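PDB 4MBG: CaaX farnesyltransferase beta subunit Ram1 from Aspergillus fumigatus, which probably catalyses, as the peptide-binding subunit of a zinc-dependent heterodimer, transfer of farnesyl from farnesyl diphosphate to a cysteine near the C-terminus of target proteins. Local coordinates for residues 309-314 with 357-362; 365-370 with 431-436; 249-254 with 290-295. All coordinates share one frame; numbering follows the deposited sequence.

Contact 1 of 3, residues 309-314 with 357-362; sequences EAHGAY and SGRTNK. With FPP (farnesyl diphosphate), chain F.
His311 and Arg359 converge on one oxygen of the farnesyl diphosphate, O2B. Arg359 NE meets O2B at 2.7 Å along an almost straight N-H line (174°), and His311 NE2 reaches the same O2B at 2.9 Å from the edge of its ring. Arg359 NH2 turns to the other phosphate and bonds O1A, while Lys362 NZ donates to O1B at 2.7 Å. Arg359 thus bridges both phosphates, while His311 and Lys362 hold the terminal one. The imidazole plane is fixed from several sides: its ND1 accepts Ala313 N in the ring plane, an N-cap bond at the start of helix 312-323; Gly358 O lies over one face, and C3 of the isoprenoid over the opposite one. This is the diphosphate end of the pocket in the alpha-alpha toroid, where the loops leading into helices 312-323 and 368-371 meet.

Behind the first shell, Glu309 steadies the guanidinium. Arg359 NH1 makes a salt bridge with Glu309 OE1 at 2.9 Å, on the syn side but well out of the carboxylate plane, and the two planes stand 78° apart. Glu309 reaches that far because its chain is fully extended, with CG anti to the backbone N (chi1 -179°). Its oxygens also accept from Ser198 and Asn197 of the alpha subunit, and NH1 donates to Lys159 O of that subunit, so this second shell ties the pocket to the partner chain. A backbone hydrogen bond, Gly312 N to Gly358 O at 2.7 Å, joins the two segments directly. Water 1 bridges Ala310 O and Thr360 N.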
loop_
_atom_site.group_PDB
_atom_site.type_symbol
_atom_site.label_atom_id
_atom_site.label_comp_id
_atom_site.label_asym_id
_atom_site.label_seq_id
_atom_site.Cartn_x
_atom_site.Cartn_y
_atom_site.Cartn_z
ATOM N N GLU B 309 1.024 2.716 10.690
ATOM C CA GLU B 309 -0.302 2.108 10.764
ATOM C C GLU B 309 -0.484 1.039 9.670
ATOM O O GLU B 309 -0.084 1.253 8.528
ATOM C CB GLU B 309 -1.340 3.220 10.573
ATOM C CG GLU B 309 -2.795 2.747 10.638
ATOM C CD GLU B 309 -3.776 3.925 10.458
ATOM O OE1 GLU B 309 -3.331 5.038 10.088
ATOM O OE2 GLU B 309 -4.990 3.729 10.655
ATOM N N ALA B 310 -1.091 -0.095 10.029
ATOM C CA ALA B 310 -1.376 -1.150 9.023
ATOM C C ALA B 310 -2.157 -0.578 7.833
ATOM O O ALA B 310 -3.156 0.125 8.018
ATOM C CB ALA B 310 -2.179 -2.278 9.650
ATOM N N HIS B 311 -1.738 -0.918 6.615
ATOM C CA HIS B 311 -2.406 -0.352 5.440
ATOM C C HIS B 311 -2.379 -1.353 4.296
ATOM O O HIS B 311 -1.344 -1.977 4.030
ATOM C CB HIS B 311 -1.712 0.933 4.991
ATOM C CG HIS B 311 -2.546 1.771 4.066
ATOM N ND1 HIS B 311 -2.766 1.436 2.744
ATOM C CD2 HIS B 311 -3.253 2.906 4.293
ATOM C CE1 HIS B 311 -3.558 2.345 2.190
ATOM N NE2 HIS B 311 -3.871 3.243 3.113
ATOM N N GLY B 312 -3.505 -1.488 3.614
ATOM C CA GLY B 312 -3.587 -2.427 2.498
ATOM C C GLY B 312 -2.513 -2.309 1.416
ATOM O O GLY B 312 -2.048 -3.334 0.899
ATOM N N ALA B 313 -2.095 -1.085 1.063
ATOM C CA ALA B 313 -1.086 -0.956 0.010
ATOM C C ALA B 313 0.239 -1.591 0.440
ATOM O O ALA B 313 0.937 -2.208 -0.356
ATOM C CB ALA B 313 -0.870 0.484 -0.319
ATOM N N TYR B 314 0.579 -1.420 1.717
ATOM C CA TYR B 314 1.829 -1.965 2.228
ATOM C C TYR B 314 1.725 -3.461 2.533
ATOM O O TYR B 314 2.695 -4.196 2.442
ATOM C CB TYR B 314 2.242 -1.165 3.465
ATOM C CG TYR B 314 2.553 0.283 3.151
ATOM C CD1 TYR B 314 3.436 0.636 2.123
ATOM C CD2 TYR B 314 1.979 1.314 3.893
ATOM C CE1 TYR B 314 3.737 1.993 1.866
ATOM C CE2 TYR B 314 2.283 2.652 3.645
ATOM C CZ TYR B 314 3.135 2.983 2.611
ATOM O OH TYR B 314 3.429 4.313 2.377
ATOM N N SER B 357 -11.510 -0.889 1.991
ATOM C CA SER B 357 -10.806 0.276 2.516
ATOM C C SER B 357 -9.328 -0.092 2.679
ATOM O O SER B 357 -8.971 -1.268 2.709
ATOM C CB SER B 357 -11.349 0.609 3.915
ATOM O OG SER B 357 -11.187 -0.523 4.797
ATOM N N GLY B 358 -8.475 0.907 2.873
ATOM C CA GLY B 358 -7.038 0.616 3.034
ATOM C C GLY B 358 -6.597 0.452 4.473
ATOM O O GLY B 358 -5.565 -0.170 4.757
ATOM N N ARG B 359 -7.360 1.039 5.393
ATOM C CA ARG B 359 -7.025 0.954 6.818
ATOM C C ARG B 359 -8.272 1.108 7.662
ATOM O O ARG B 359 -9.307 1.617 7.198
ATOM C CB ARG B 359 -5.950 1.965 7.212
ATOM C CG ARG B 359 -6.140 3.360 6.581
ATOM C CD ARG B 359 -5.035 4.314 7.124
ATOM N NE ARG B 359 -4.961 5.532 6.306
ATOM C CZ ARG B 359 -4.535 6.709 6.759
ATOM N NH1 ARG B 359 -4.153 6.843 8.029
ATOM N NH2 ARG B 359 -4.538 7.767 5.944
ATOM N N THR B 360 -8.144 0.680 8.909
ATOM C CA THR B 360 -9.280 0.632 9.832
ATOM C C THR B 360 -9.956 1.987 10.003
ATOM O O THR B 360 -9.281 3.007 10.191
ATOM C CB THR B 360 -8.815 0.100 11.172
ATOM O OG1 THR B 360 -8.259 -1.204 10.961
ATOM C CG2 THR B 360 -10.000 0.017 12.173
ATOM N N ASN B 361 -11.283 1.993 9.891
ATOM C CA ASN B 361 -12.067 3.228 10.058
ATOM C C ASN B 361 -11.855 4.302 8.984
ATOM O O ASN B 361 -12.199 5.461 9.195
ATOM C CB ASN B 361 -11.910 3.792 11.501
ATOM C CG ASN B 361 -12.928 3.199 12.459
ATOM O OD1 ASN B 361 -14.091 2.995 12.076
ATOM N ND2 ASN B 361 -12.518 2.936 13.717
ATOM N N LYS B 362 -11.322 3.909 7.821
ATOM C CA LYS B 362 -11.317 4.804 6.668
ATOM C C LYS B 362 -12.253 4.264 5.581
ATOM O O LYS B 362 -13.029 3.338 5.845
ATOM C CB LYS B 362 -9.884 5.072 6.174
ATOM C CG LYS B 362 -9.082 5.846 7.290
ATOM C CD LYS B 362 -8.070 6.835 6.696
ATOM C CE LYS B 362 -8.733 8.123 6.130
ATOM N NZ LYS B 362 -7.720 8.926 5.315
HETATM C C1 FPP F . -2.643 6.798 2.361
HETATM O O1 FPP F . -3.261 7.801 1.593
HETATM C C2 FPP F . -1.991 5.844 1.582
HETATM C C3 FPP F . -0.731 5.114 1.961
HETATM C C4 FPP F . 0.317 6.013 2.582
HETATM C C5 FPP F . -0.247 4.164 0.829
HETATM C C6 FPP F . 0.423 4.651 -0.446
HETATM C C7 FPP F . 0.975 3.733 -1.373
HETATM C C8 FPP F . 0.105 2.914 -2.289
HETATM C C10 FPP F . -1.020 3.655 -2.943
HETATM C C9 FPP F . 0.884 2.075 -3.307
HETATM C C11 FPP F . 2.243 1.501 -2.920
HETATM C C12 FPP F . 2.702 0.414 -3.678
HETATM C C13 FPP F . 3.603 0.570 -4.885
HETATM C C14 FPP F . 4.011 1.935 -5.383
HETATM C C15 FPP F . 3.984 -0.651 -5.670
HETATM P PA FPP F . -4.734 8.250 1.875
HETATM O O1A FPP F . -4.863 8.778 3.272
HETATM O O2A FPP F . -4.979 9.308 0.842
HETATM O O3A FPP F . -5.694 7.035 1.602
HETATM P PB FPP F . -6.538 6.196 2.666
HETATM O O1B FPP F . -7.561 7.059 3.345
HETATM O O2B FPP F . -5.649 5.527 3.663
HETATM O O3B FPP F . -7.198 5.164 1.769
HETATM O O HOH W 1 -5.418 -0.519 9.641
#

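Contact 2 of 3, residues 365-370 with 431-436. With ZN (zinc ion), chain G; FPP (farnesyl diphosphate), chain F; EDO (1,2-ethanediol), chain I.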
loop_
_atom_site.group_PDB
_atom_site.type_symbol
_atom_site.label_atom_id
_atom_site.label_comp_id
_atom_site.label_asym_id
_atom_site.label_seq_id
_atom_site.Cartn_x
_atom_site.Cartn_y
_atom_site.Cartn_z
ATOM N N ASP B 365 -12.244 2.356 -1.479
ATOM C CA ASP B 365 -11.597 3.046 -2.600
ATOM C C ASP B 365 -11.295 1.963 -3.633
ATOM O O ASP B 365 -10.755 0.897 -3.298
ATOM C CB ASP B 365 -10.327 3.759 -2.092
ATOM C CG ASP B 365 -9.477 4.374 -3.197
ATOM O OD1 ASP B 365 -9.616 4.036 -4.398
ATOM O OD2 ASP B 365 -8.608 5.205 -2.851
ATOM N N GLY B 366 -11.685 2.216 -4.880
ATOM C CA GLY B 366 -11.533 1.222 -5.940
ATOM C C GLY B 366 -10.079 0.814 -6.203
ATOM O O GLY B 366 -9.847 -0.254 -6.766
ATOM N N CYS B 367 -9.089 1.630 -5.848
ATOM C CA CYS B 367 -7.715 1.161 -6.125
ATOM C C CYS B 367 -7.324 -0.015 -5.218
ATOM O O CYS B 367 -6.442 -0.821 -5.572
ATOM C CB CYS B 367 -6.651 2.267 -6.045
ATOM S SG CYS B 367 -6.368 2.966 -4.374
ATOM N N TYR B 368 -7.981 -0.130 -4.065
ATOM C CA TYR B 368 -7.656 -1.220 -3.156
ATOM C C TYR B 368 -8.215 -2.527 -3.700
ATOM O O TYR B 368 -7.935 -3.585 -3.149
ATOM C CB TYR B 368 -8.176 -0.959 -1.717
ATOM C CG TYR B 368 -7.511 0.278 -1.138
ATOM C CD1 TYR B 368 -6.135 0.452 -1.256
ATOM C CD2 TYR B 368 -8.254 1.293 -0.573
ATOM C CE1 TYR B 368 -5.491 1.625 -0.788
ATOM C CE2 TYR B 368 -7.623 2.485 -0.088
ATOM C CZ TYR B 368 -6.249 2.623 -0.202
ATOM O OH TYR B 368 -5.614 3.766 0.254
ATOM N N SER B 369 -8.995 -2.454 -4.786
ATOM C CA SER B 369 -9.411 -3.685 -5.441
ATOM C C SER B 369 -8.168 -4.479 -5.830
ATOM O O SER B 369 -8.173 -5.727 -5.799
ATOM C CB SER B 369 -10.274 -3.387 -6.681
ATOM O OG SER B 369 -11.305 -2.456 -6.358
ATOM N N HIS B 370 -7.105 -3.767 -6.196
ATOM C CA HIS B 370 -5.811 -4.420 -6.362
ATOM C C HIS B 370 -5.031 -4.583 -5.053
ATOM O O HIS B 370 -4.650 -5.704 -4.687
ATOM C CB HIS B 370 -4.907 -3.669 -7.355
ATOM C CG HIS B 370 -3.488 -4.138 -7.293
ATOM N ND1 HIS B 370 -3.129 -5.441 -7.579
ATOM C CD2 HIS B 370 -2.352 -3.510 -6.890
ATOM C CE1 HIS B 370 -1.828 -5.590 -7.375
ATOM N NE2 HIS B 370 -1.332 -4.430 -6.975
ATOM N N SER B 431 -6.074 7.631 -14.335
ATOM C CA SER B 431 -5.595 6.383 -14.926
ATOM C C SER B 431 -5.055 5.410 -13.868
ATOM O O SER B 431 -5.063 4.207 -14.086
ATOM C CB SER B 431 -4.579 6.612 -16.046
ATOM O OG SER B 431 -3.405 7.232 -15.587
ATOM N N TYR B 432 -4.634 5.940 -12.718
ATOM C CA TYR B 432 -4.196 5.109 -11.596
ATOM C C TYR B 432 -5.400 4.295 -11.090
ATOM O O TYR B 432 -5.314 3.069 -10.919
ATOM C CB TYR B 432 -3.614 5.990 -10.483
ATOM C CG TYR B 432 -3.525 5.321 -9.127
ATOM C CD1 TYR B 432 -2.406 4.556 -8.757
ATOM C CD2 TYR B 432 -4.562 5.467 -8.198
ATOM C CE1 TYR B 432 -2.343 3.940 -7.499
ATOM C CE2 TYR B 432 -4.492 4.873 -6.945
ATOM C CZ TYR B 432 -3.393 4.103 -6.608
ATOM O OH TYR B 432 -3.366 3.512 -5.366
ATOM N N HIS B 433 -6.519 4.978 -10.847
ATOM C CA HIS B 433 -7.719 4.291 -10.382
ATOM C C HIS B 433 -8.316 3.366 -11.439
ATOM O O HIS B 433 -8.907 2.330 -11.110
ATOM C CB HIS B 433 -8.750 5.283 -9.799
ATOM C CG HIS B 433 -8.381 5.739 -8.415
ATOM N ND1 HIS B 433 -7.709 6.914 -8.164
ATOM C CD2 HIS B 433 -8.498 5.107 -7.224
ATOM C CE1 HIS B 433 -7.442 6.996 -6.870
ATOM N NE2 HIS B 433 -7.915 5.910 -6.278
ATOM N N THR B 434 -8.161 3.739 -12.700
ATOM C CA THR B 434 -8.636 2.892 -13.794
ATOM C C THR B 434 -7.815 1.598 -13.837
ATOM O O THR B 434 -8.369 0.495 -13.888
ATOM C CB THR B 434 -8.522 3.636 -15.138
ATOM O OG1 THR B 434 -9.309 4.825 -15.070
ATOM C CG2 THR B 434 -9.015 2.769 -16.291
ATOM N N CYS B 435 -6.494 1.732 -13.797
ATOM C CA CYS B 435 -5.630 0.546 -13.810
ATOM C C CYS B 435 -5.982 -0.412 -12.648
ATOM O O CYS B 435 -6.190 -1.618 -12.847
ATOM C CB CYS B 435 -4.142 0.987 -13.734
ATOM S SG CYS B 435 -2.970 -0.346 -13.401
ATOM N N TYR B 436 -6.050 0.113 -11.425
ATOM C CA TYR B 436 -6.160 -0.796 -10.288
ATOM C C TYR B 436 -7.575 -1.326 -10.055
ATOM O O TYR B 436 -7.717 -2.420 -9.546
ATOM C CB TYR B 436 -5.498 -0.208 -9.005
ATOM C CG TYR B 436 -3.993 -0.126 -9.179
ATOM C CD1 TYR B 436 -3.243 -1.296 -9.375
ATOM C CD2 TYR B 436 -3.315 1.102 -9.156
ATOM C CE1 TYR B 436 -1.866 -1.268 -9.522
ATOM C CE2 TYR B 436 -1.917 1.156 -9.310
ATOM C CZ TYR B 436 -1.202 -0.017 -9.495
ATOM O OH TYR B 436 0.172 0.038 -9.650
HETATM ZN ZN ZN G . -7.361 5.078 -4.462
HETATM C C1 FPP F . -2.643 6.798 2.361
HETATM O O1 FPP F . -3.261 7.801 1.593
HETATM C C2 FPP F . -1.991 5.844 1.582
HETATM C C3 FPP F . -0.731 5.114 1.961
HETATM C C4 FPP F . 0.317 6.013 2.582
HETATM C C5 FPP F . -0.247 4.164 0.829
HETATM C C6 FPP F . 0.423 4.651 -0.446
HETATM C C7 FPP F . 0.975 3.733 -1.373
HETATM C C8 FPP F . 0.105 2.914 -2.289
HETATM C C10 FPP F . -1.020 3.655 -2.943
HETATM C C9 FPP F . 0.884 2.075 -3.307
HETATM C C11 FPP F . 2.243 1.501 -2.920
HETATM C C12 FPP F . 2.702 0.414 -3.678
HETATM C C13 FPP F . 3.603 0.570 -4.885
HETATM C C14 FPP F . 4.011 1.935 -5.383
HETATM C C15 FPP F . 3.984 -0.651 -5.670
HETATM P PA FPP F . -4.734 8.250 1.875
HETATM O O1A FPP F . -4.863 8.778 3.272
HETATM O O2A FPP F . -4.979 9.308 0.842
HETATM O O3A FPP F . -5.694 7.035 1.602
HETATM P PB FPP F . -6.538 6.196 2.666
HETATM O O1B FPP F . -7.561 7.059 3.345
HETATM O O2B FPP F . -5.649 5.527 3.663
HETATM O O3B FPP F . -7.198 5.164 1.769
HETATM C C1 EDO I . -3.063 10.762 -15.293
HETATM O O1 EDO I . -2.675 9.534 -14.394
HETATM C C2 EDO I . -4.438 11.307 -14.795
HETATM O O2 EDO I . -5.270 10.199 -15.281
HETATM O O HOH W 2 -5.967 6.549 -3.798
#
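Cys367 sits between Tyr432 and His433 at the zinc. Its CB packs against two residues of helix 431-444, CE2 of Tyr432 at 3.5 Å and CB of Tyr436 at 4.0 Å. With chi1 at 67°, SG of Cys367 lies between the backbone N and the carbonyl carbon, and from there it binds zinc at 2.3 Å. The same Cys367 SG is 3.2 Å from OH of Tyr432, a hydroxyl that is hydrogen-bonded to Trp371.

Around the metal, Asp365 approaches the zinc through both oxygens, OD2 at 2.0 Å and OD1 at a longer 2.5 Å, and His433 binds through NE2. Carboxylate and imidazole are nearly coplanar, 25° apart. Cys367 N donates to Asp365 OD1 from above the carboxylate plane, so the turn that carries the sulfur ligand also positions the acid. Farther along, the rings of His370 and Tyr436 lie near parallel but slid apart.

Water 2, at 2.1 Å from zinc, completes the ligands. In protein farnesyltransferases the substrate cysteine binds this metal as a thiolate, so the water probably marks the place it takes, with the farnesyl chain running close by past Tyr432 OH.

Contact 3 of 3, residues 249-254 with 290-295. With FPP (farnesyl diphosphate), chain F.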
loop_
_atom_site.group_PDB
_atom_site.type_symbol
_atom_site.label_atom_id
_atom_site.label_comp_id
_atom_site.label_asym_id
_atom_site.label_seq_id
_atom_site.Cartn_x
_atom_site.Cartn_y
_atom_site.Cartn_z
ATOM N N GLU B 249 12.774 5.181 3.257
ATOM C CA GLU B 249 12.787 3.719 3.349
ATOM C C GLU B 249 11.406 3.215 3.756
ATOM O O GLU B 249 10.926 3.477 4.870
ATOM C CB GLU B 249 13.803 3.240 4.383
ATOM C CG GLU B 249 13.815 1.709 4.456
ATOM C CD GLU B 249 14.847 1.136 5.391
ATOM O OE1 GLU B 249 15.594 1.889 6.085
ATOM O OE2 GLU B 249 14.925 -0.113 5.404
ATOM N N ASP B 250 10.764 2.483 2.856
ATOM C CA ASP B 250 9.456 1.905 3.192
ATOM C C ASP B 250 9.264 0.631 2.401
ATOM O O ASP B 250 10.097 0.299 1.555
ATOM C CB ASP B 250 8.301 2.930 3.013
ATOM C CG ASP B 250 8.094 3.388 1.575
ATOM O OD1 ASP B 250 8.265 2.588 0.627
ATOM O OD2 ASP B 250 7.717 4.575 1.393
ATOM N N VAL B 251 8.202 -0.102 2.706
ATOM C CA VAL B 251 8.024 -1.440 2.120
ATOM C C VAL B 251 7.730 -1.389 0.613
ATOM O O VAL B 251 7.987 -2.346 -0.103
ATOM C CB VAL B 251 6.958 -2.299 2.868
ATOM C CG1 VAL B 251 7.315 -2.393 4.370
ATOM C CG2 VAL B 251 5.601 -1.763 2.646
ATOM N N ARG B 252 7.168 -0.281 0.141
ATOM C CA ARG B 252 6.961 -0.089 -1.281
ATOM C C ARG B 252 8.346 -0.080 -1.950
ATOM O O ARG B 252 8.533 -0.648 -3.030
ATOM C CB ARG B 252 6.208 1.240 -1.537
ATOM C CG ARG B 252 6.574 1.850 -2.883
ATOM C CD ARG B 252 6.355 3.351 -3.003
ATOM N NE ARG B 252 7.051 4.116 -1.974
ATOM C CZ ARG B 252 7.456 5.377 -2.101
ATOM N NH1 ARG B 252 7.293 6.029 -3.239
ATOM N NH2 ARG B 252 8.046 5.984 -1.082
ATOM N N GLY B 253 9.334 0.519 -1.281
ATOM C CA GLY B 253 10.703 0.520 -1.796
ATOM C C GLY B 253 11.274 -0.897 -1.944
ATOM O O GLY B 253 11.853 -1.256 -2.978
ATOM N N ALA B 254 11.088 -1.727 -0.918
ATOM C CA ALA B 254 11.551 -3.109 -0.974
ATOM C C ALA B 254 10.852 -3.919 -2.089
ATOM O O ALA B 254 11.492 -4.625 -2.857
ATOM C CB ALA B 254 11.379 -3.798 0.383
ATOM N N GLU B 290 13.079 -10.488 7.548
ATOM C CA GLU B 290 13.055 -9.993 8.925
ATOM C C GLU B 290 12.547 -8.551 8.999
ATOM O O GLU B 290 11.762 -8.196 9.892
ATOM C CB GLU B 290 14.450 -10.111 9.568
ATOM C CG GLU B 290 14.940 -11.572 9.668
ATOM C CD GLU B 290 15.708 -12.049 8.437
ATOM O OE1 GLU B 290 15.682 -11.361 7.400
ATOM O OE2 GLU B 290 16.358 -13.118 8.509
ATOM N N TYR B 291 13.042 -7.711 8.097
ATOM C CA TYR B 291 12.574 -6.331 8.010
ATOM C C TYR B 291 11.055 -6.296 7.786
ATOM O O TYR B 291 10.329 -5.567 8.471
ATOM C CB TYR B 291 13.315 -5.600 6.882
ATOM C CG TYR B 291 12.640 -4.307 6.427
ATOM C CD1 TYR B 291 12.778 -3.137 7.154
ATOM C CD2 TYR B 291 11.879 -4.274 5.260
ATOM C CE1 TYR B 291 12.174 -1.951 6.731
ATOM C CE2 TYR B 291 11.268 -3.120 4.833
ATOM C CZ TYR B 291 11.417 -1.955 5.563
ATOM O OH TYR B 291 10.818 -0.792 5.120
ATOM N N LEU B 292 10.566 -7.108 6.850
ATOM C CA LEU B 292 9.128 -7.098 6.549
ATOM C C LEU B 292 8.326 -7.581 7.774
ATOM O O LEU B 292 7.257 -7.048 8.074
ATOM C CB LEU B 292 8.846 -7.980 5.320
ATOM C CG LEU B 292 9.510 -7.446 4.039
ATOM C CD1 LEU B 292 9.329 -8.466 2.913
ATOM C CD2 LEU B 292 8.897 -6.074 3.676
ATOM N N SER B 293 8.837 -8.591 8.485
ATOM C CA SER B 293 8.201 -9.034 9.736
ATOM C C SER B 293 8.066 -7.883 10.742
ATOM O O SER B 293 7.060 -7.778 11.456
ATOM C CB SER B 293 9.003 -10.193 10.388
ATOM O OG SER B 293 8.493 -10.490 11.688
ATOM N N ARG B 294 9.085 -7.027 10.802
ATOM C CA ARG B 294 9.059 -5.882 11.717
ATOM C C ARG B 294 8.111 -4.780 11.277
ATOM O O ARG B 294 7.927 -3.800 12.007
ATOM C CB ARG B 294 10.462 -5.309 11.909
ATOM C CG ARG B 294 11.408 -6.307 12.580
ATOM C CD ARG B 294 12.701 -5.625 13.071
ATOM N NE ARG B 294 13.360 -4.897 12.005
ATOM C CZ ARG B 294 14.294 -5.393 11.187
ATOM N NH1 ARG B 294 14.713 -6.653 11.291
ATOM N NH2 ARG B 294 14.809 -4.603 10.255
ATOM N N CYS B 295 7.476 -4.957 10.115
ATOM C CA CYS B 295 6.445 -4.004 9.669
ATOM C C CYS B 295 5.017 -4.501 9.925
ATOM O O CYS B 295 4.047 -3.790 9.633
ATOM C CB CYS B 295 6.605 -3.678 8.176
ATOM S SG CYS B 295 8.137 -2.739 7.841
HETATM C C1 FPP F . -2.643 6.798 2.361
HETATM O O1 FPP F . -3.261 7.801 1.593
HETATM C C2 FPP F . -1.991 5.844 1.582
HETATM C C3 FPP F . -0.731 5.114 1.961
HETATM C C4 FPP F . 0.317 6.013 2.582
HETATM C C5 FPP F . -0.247 4.164 0.829
HETATM C C6 FPP F . 0.423 4.651 -0.446
HETATM C C7 FPP F . 0.975 3.733 -1.373
HETATM C C8 FPP F . 0.105 2.914 -2.289
HETATM C C10 FPP F . -1.020 3.655 -2.943
HETATM C C9 FPP F . 0.884 2.075 -3.307
HETATM C C11 FPP F . 2.243 1.501 -2.920
HETATM C C12 FPP F . 2.702 0.414 -3.678
HETATM C C13 FPP F . 3.603 0.570 -4.885
HETATM C C14 FPP F . 4.011 1.935 -5.383
HETATM C C15 FPP F . 3.984 -0.651 -5.670
HETATM P PA FPP F . -4.734 8.250 1.875
HETATM O O1A FPP F . -4.863 8.778 3.272
HETATM O O2A FPP F . -4.979 9.308 0.842
HETATM O O3A FPP F . -5.694 7.035 1.602
HETATM P PB FPP F . -6.538 6.196 2.666
HETATM O O1B FPP F . -7.561 7.059 3.345
HETATM O O2B FPP F . -5.649 5.527 3.663
HETATM O O3B FPP F . -7.198 5.164 1.769
HETATM O O HOH W 3 11.107 1.287 6.695
#
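Tyr291 points its phenol from helix 288-293 at the turn leading into helix 251-263, and Glu249 comes to meet it from the opposite direction. The carboxylate and the ring are only 19° from parallel, yet they do not stack: OE2 of Glu249 approaches at a slant, 3.6 Å from CE1 of Tyr291. Tyr291 has CG anti to the backbone N (chi1 163°), which carries Tyr291 OH across to the backbone, 3.4 Å from Asp250 C. There water 3, lying in the plane of the ring, links Tyr291 OH to Glu249 O.

Val251 crosses the phenol obliquely. One methyl, CG1, makes its side-chain contacts with 290-295: CE2 of Tyr291 at 4.0 Å, CD2 of Leu292 at 4.1 Å and SG of Cys295 at 3.6 Å. That sulfur also lies over one face of the Tyr291 ring, offset toward its rim. Here two helices of the alpha-alpha toroid meet, the start of 251-263 against the end of 288-293, and helix 312-323 packs on both Val251 and Leu292.

On the far side of the turn, OD1 of Asp250 accepts Gly253 N, the N-cap bond. Arg252 grips this carboxylate side-on, Arg252 NH2 to Asp250 OD2 at 2.9 Å with a longer NE bond to OD1, and NH2 is shared with Glu248. The bend at chi3 (56°) brings the guanidinium back onto Asp250, while Arg252 CG and CD rest 3.6 Å from C14 at the farnesyl tail.

Overall arrangement
Along the chain the contacts follow in series, contact 3 first, then contact 1, then contact 2, all within the alpha-alpha toroid. Contact 1 stands about 15 Å from contact 2 and 16 Å from contact 3, centre to centre, whereas contacts 2 and 3 are about 23 Å apart and do not touch. Contact 1 is therefore the middle piece: Tyr368 of contact 2 packs on His311 and Gly358, and Val251 of contact 3 packs on Tyr314 in helix 312-323. The segments thus lie along one pocket, which holds the diphosphate at contacts 1 and 2, on the zinc side but not bound to the metal, and the farnesyl tail at contact 3.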